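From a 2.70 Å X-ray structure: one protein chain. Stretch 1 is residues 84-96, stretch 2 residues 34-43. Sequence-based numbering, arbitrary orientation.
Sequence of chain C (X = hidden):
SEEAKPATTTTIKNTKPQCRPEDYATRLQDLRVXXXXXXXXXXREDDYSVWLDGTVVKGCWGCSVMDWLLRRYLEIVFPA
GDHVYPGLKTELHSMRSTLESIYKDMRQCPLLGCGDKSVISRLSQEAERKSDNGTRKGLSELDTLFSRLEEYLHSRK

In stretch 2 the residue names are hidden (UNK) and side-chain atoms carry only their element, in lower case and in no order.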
# COMPACT_ATOMS: atom_id res chain seq x y z
N VAL C 84 35.13 15.68 -7.42
CA VAL C 84 35.68 14.45 -7.97
C VAL C 84 35.80 14.48 -9.49
O VAL C 84 36.65 13.81 -10.06
CB VAL C 84 34.84 13.22 -7.53
CG1 VAL C 84 33.38 13.48 -7.82
CG2 VAL C 84 35.30 11.97 -8.27
N TYR C 85 34.95 15.26 -10.15
CA TYR C 85 35.00 15.37 -11.61
C TYR C 85 35.00 16.82 -12.07
O TYR C 85 34.03 17.30 -12.66
CB TYR C 85 33.81 14.64 -12.22
CG TYR C 85 33.74 13.18 -11.89
CD1 TYR C 85 32.83 12.69 -10.96
CD2 TYR C 85 34.55 12.27 -12.56
CE1 TYR C 85 32.71 11.33 -10.71
CE2 TYR C 85 34.44 10.91 -12.31
CZ TYR C 85 33.53 10.44 -11.40
OH TYR C 85 33.42 9.08 -11.21
N PRO C 86 36.10 17.55 -11.83
CA PRO C 86 36.16 18.96 -12.23
C PRO C 86 35.86 19.23 -13.70
O PRO C 86 35.42 20.32 -14.05
CB PRO C 86 37.57 19.37 -11.82
CG PRO C 86 38.34 18.12 -12.02
CD PRO C 86 37.43 17.05 -11.44
N GLY C 87 36.10 18.25 -14.56
CA GLY C 87 35.84 18.44 -15.98
C GLY C 87 34.37 18.48 -16.36
O GLY C 87 33.95 19.28 -17.20
N LEU C 88 33.57 17.63 -15.71
CA LEU C 88 32.15 17.53 -15.99
C LEU C 88 31.30 18.50 -15.19
O LEU C 88 30.08 18.37 -15.18
CB LEU C 88 31.66 16.13 -15.70
CG LEU C 88 32.66 15.00 -15.89
CD1 LEU C 88 32.15 13.76 -15.18
CD2 LEU C 88 32.89 14.75 -17.38
N LYS C 89 31.91 19.47 -14.52
CA LYS C 89 31.12 20.40 -13.72
C LYS C 89 29.89 20.94 -14.43
O LYS C 89 28.81 21.01 -13.85
CB LYS C 89 31.97 21.57 -13.23
CG LYS C 89 32.49 21.36 -11.80
CD LYS C 89 33.13 22.63 -11.22
CE LYS C 89 32.09 23.73 -10.96
NZ LYS C 89 31.46 24.25 -12.21
N THR C 90 30.05 21.31 -15.70
CA THR C 90 28.94 21.84 -16.48
C THR C 90 27.83 20.81 -16.62
O THR C 90 26.68 21.09 -16.30
CB THR C 90 29.44 22.27 -17.84
OG1 THR C 90 30.50 23.22 -17.65
CG2 THR C 90 28.32 22.89 -18.67
N GLU C 91 28.18 19.63 -17.10
CA GLU C 91 27.20 18.55 -17.26
C GLU C 91 26.54 18.24 -15.91
O GLU C 91 25.33 18.04 -15.84
CB GLU C 91 27.87 17.28 -17.79
CG GLU C 91 28.19 17.32 -19.26
CD GLU C 91 29.42 18.13 -19.59
OE1 GLU C 91 29.68 18.29 -20.80
OE2 GLU C 91 30.14 18.58 -18.67
N LEU C 92 27.34 18.20 -14.85
CA LEU C 92 26.84 17.93 -13.52
C LEU C 92 25.79 18.94 -13.10
O LEU C 92 24.71 18.56 -12.65
CB LEU C 92 27.99 17.91 -12.52
CG LEU C 92 28.85 16.64 -12.60
CD1 LEU C 92 30.08 16.78 -11.73
CD2 LEU C 92 28.03 15.44 -12.16
N HIS C 93 26.09 20.23 -13.25
CA HIS C 93 25.17 21.29 -12.88
C HIS C 93 23.87 21.22 -13.67
O HIS C 93 22.79 21.41 -13.12
CB HIS C 93 25.83 22.66 -13.10
CG HIS C 93 26.95 22.95 -12.16
ND1 HIS C 93 27.69 24.12 -12.21
CD2 HIS C 93 27.46 22.23 -11.13
CE1 HIS C 93 28.59 24.10 -11.25
NE2 HIS C 93 28.48 22.97 -10.58
N SER C 94 23.98 20.95 -14.97
CA SER C 94 22.82 20.84 -15.83
C SER C 94 21.85 19.79 -15.30
O SER C 94 20.64 20.01 -15.22
CB SER C 94 23.28 20.47 -17.25
OG SER C 94 22.19 20.09 -18.06
N MET C 95 22.40 18.64 -14.93
CA MET C 95 21.59 17.55 -14.42
C MET C 95 20.98 17.91 -13.07
O MET C 95 19.77 17.72 -12.88
CB MET C 95 22.42 16.26 -14.32
CG MET C 95 22.77 15.63 -15.68
SD MET C 95 23.58 13.98 -15.69
CE MET C 95 25.21 14.41 -15.03
N ARG C 96 21.78 18.44 -12.15
CA ARG C 96 21.27 18.79 -10.82
C ARG C 96 20.11 19.75 -11.00
O ARG C 96 19.06 19.61 -10.37
CB ARG C 96 22.35 19.47 -9.97
CG ARG C 96 21.91 19.73 -8.51
CD ARG C 96 22.79 20.75 -7.82
NE ARG C 96 22.45 20.99 -6.41
CZ ARG C 96 21.30 21.50 -5.96
NH1 ARG C 96 20.34 21.85 -6.81
NH2 ARG C 96 21.11 21.69 -4.66
N UNK C 34 22.03 14.28 -21.28
CA UNK C 34 23.25 14.86 -20.73
C UNK C 34 24.07 13.72 -20.13
O UNK C 34 25.29 13.67 -20.26
c UNK C 34 22.99 15.89 -19.58
o UNK C 34 22.30 17.04 -20.09
c UNK C 34 24.31 16.34 -18.96
N UNK C 35 23.38 12.79 -19.49
CA UNK C 35 24.07 11.67 -18.87
C UNK C 35 24.81 10.80 -19.85
O UNK C 35 25.88 10.29 -19.55
c UNK C 35 24.54 9.93 -16.23
c UNK C 35 24.35 7.32 -17.20
c UNK C 35 25.22 8.92 -15.58
c UNK C 35 25.13 7.61 -16.06
c UNK C 35 23.68 8.35 -17.84
c UNK C 35 23.09 10.78 -18.10
c UNK C 35 23.77 9.66 -17.37
N UNK C 36 24.21 10.59 -21.02
CA UNK C 36 24.82 9.74 -22.03
C UNK C 36 26.19 10.27 -22.47
O UNK C 36 27.10 9.50 -22.74
n UNK C 36 25.47 8.21 -26.24
n UNK C 36 24.66 7.50 -24.39
c UNK C 36 25.00 9.31 -25.57
c UNK C 36 23.89 9.62 -23.24
c UNK C 36 24.49 8.87 -24.39
c UNK C 36 25.25 7.13 -25.51
N UNK C 37 26.34 11.59 -22.53
CA UNK C 37 27.59 12.18 -22.98
C UNK C 37 28.78 11.95 -22.07
O UNK C 37 29.91 11.81 -22.53
n UNK C 37 24.33 16.87 -23.84
n UNK C 37 25.49 18.03 -22.22
c UNK C 37 26.35 14.10 -24.13
c UNK C 37 26.62 15.51 -24.63
n UNK C 37 26.58 16.50 -23.57
c UNK C 37 25.47 17.13 -23.20
c UNK C 37 27.43 13.69 -23.17
N UNK C 38 28.51 11.90 -20.77
CA UNK C 38 29.54 11.75 -19.76
C UNK C 38 29.54 10.37 -19.12
O UNK C 38 30.31 10.09 -18.20
c UNK C 38 30.37 12.72 -17.59
c UNK C 38 27.93 12.74 -18.08
c UNK C 38 29.33 12.85 -18.69
N UNK C 39 28.68 9.49 -19.63
CA UNK C 39 28.53 8.14 -19.11
C UNK C 39 29.84 7.36 -19.01
O UNK C 39 30.15 6.75 -17.98
c UNK C 39 25.32 4.25 -19.72
c UNK C 39 25.93 5.50 -20.30
n UNK C 39 24.79 3.40 -20.80
c UNK C 39 27.52 7.38 -19.96
c UNK C 39 26.94 6.13 -19.34
N UNK C 40 30.64 7.36 -20.09
CA UNK C 40 31.91 6.62 -20.01
C UNK C 40 32.88 7.11 -18.93
O UNK C 40 33.65 6.32 -18.40
c UNK C 40 30.35 7.75 -21.48
c UNK C 40 32.46 6.70 -21.44
c UNK C 40 31.73 7.84 -22.07
N UNK C 41 32.85 8.40 -18.61
CA UNK C 41 33.73 8.90 -17.56
C UNK C 41 33.22 8.41 -16.20
O UNK C 41 33.93 7.71 -15.47
c UNK C 41 34.54 10.94 -16.30
o UNK C 41 34.41 10.92 -18.71
c UNK C 41 33.77 10.44 -17.53
N UNK C 42 31.98 8.77 -15.86
CA UNK C 42 31.38 8.39 -14.58
C UNK C 42 31.33 6.89 -14.34
O UNK C 42 31.29 6.47 -13.18
c UNK C 42 29.96 8.95 -14.44
c UNK C 42 29.80 10.48 -14.48
c UNK C 42 30.80 11.11 -13.53
c UNK C 42 28.39 10.87 -14.09
N UNK C 43 31.31 6.08 -15.39
CA UNK C 43 31.25 4.64 -15.18
C UNK C 43 32.57 3.91 -15.40
O UNK C 43 32.58 2.71 -15.71
c UNK C 43 30.16 4.01 -16.06
o UNK C 43 27.90 3.35 -17.73
c UNK C 43 27.68 3.75 -16.59
c UNK C 43 28.74 4.53 -15.82
n UNK C 43 26.53 3.54 -15.97
O HOH W 1 20.23 17.53 -17.93

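Position 34 carries one carbon bearing an oxygen and a carbon. Its terminal carbon lies 3.7 Å from the backbone O of E91 and 3.7 Å from CG of M95, while its oxygen is 3.7 Å from OG of S94, too far for a direct bond. The branched pattern is that of threonine. T34 therefore offers a methyl to the neighbouring helix and a hydroxyl to water 1, which hydrogen-bonds to T34 OG1 at 3.0 Å and to S94 OG at 3.2 Å.

Position 35 has one carbon followed by a six-carbon ring. Its CA-to-CB bond points sideways, and SD of M95 approaches its CB to 4.0 Å and sits at the ring edge, near the ring plane. This is phenylalanine; F35 is buried, and a large apolar ring suits such a site.

Position 36 shows one carbon and a five-membered ring of three carbons and two nitrogens, exposed and out of reach of stretch 1: histidine. It is a fitting place for a polar ring.

At position 37, three carbons, a nitrogen and a carbon carrying two more nitrogens form the side chain. One of the end nitrogens lies 4.1 Å from CG of E91 and 4.4 Å from OE1 of E91. This is arginine; the opposite charges are near, but beyond a salt bridge, and the exposed site lets the guanidinium of R37 stay in solvent.

Position 38 has one carbon carrying two others, one of which packs 3.2 Å from CD1 of L88. This is valine, whose compact, apolar fork suits a buried site.

Position 39, four carbons in a row ending in nitrogen, does not reach stretch 1; it is lysine. K39 is buried, but a hydrogen bond elsewhere in the structure satisfies its NZ.

At position 40 three carbons close a ring onto the backbone N, out of reach of stretch 1, which identifies proline. With no amide hydrogen, P40 cannot donate to the preceding turn, in keeping with the kink here.

Position 41 again has one carbon bearing an oxygen and a carbon. That end carbon lies 3.9 Å from CD1 of L88 and 4.0 Å from CD2 of Y85. This is threonine, its methyl serving the apolar contact.

Position 42 has four carbons forked at the second. Its CA-to-CB bond points sideways, but its length brings one end carbon over one face of the Y85 ring, 3.5 Å from the centroid, and 3.4 Å from CD1 of L88. It is leucine, long and apolar enough to reach both.

At position 43, three carbons, the third carrying oxygen and nitrogen, make no contact with stretch 1, and the CA-to-CB bond points away from it. This is glutamine, whose amide can both donate and accept; OE1 and NE2 are satisfied elsewhere.

The contact buries 520 Å² without a direct hydrogen bond. L88 packs against V38, T41 and L42, and Y85 against T41 and L42, while M95 reaches T34, F35 and V38; a water links the hydroxyls of S94 and T34.

Stretch 2, residues 34-43: TFHRVKPTLQ
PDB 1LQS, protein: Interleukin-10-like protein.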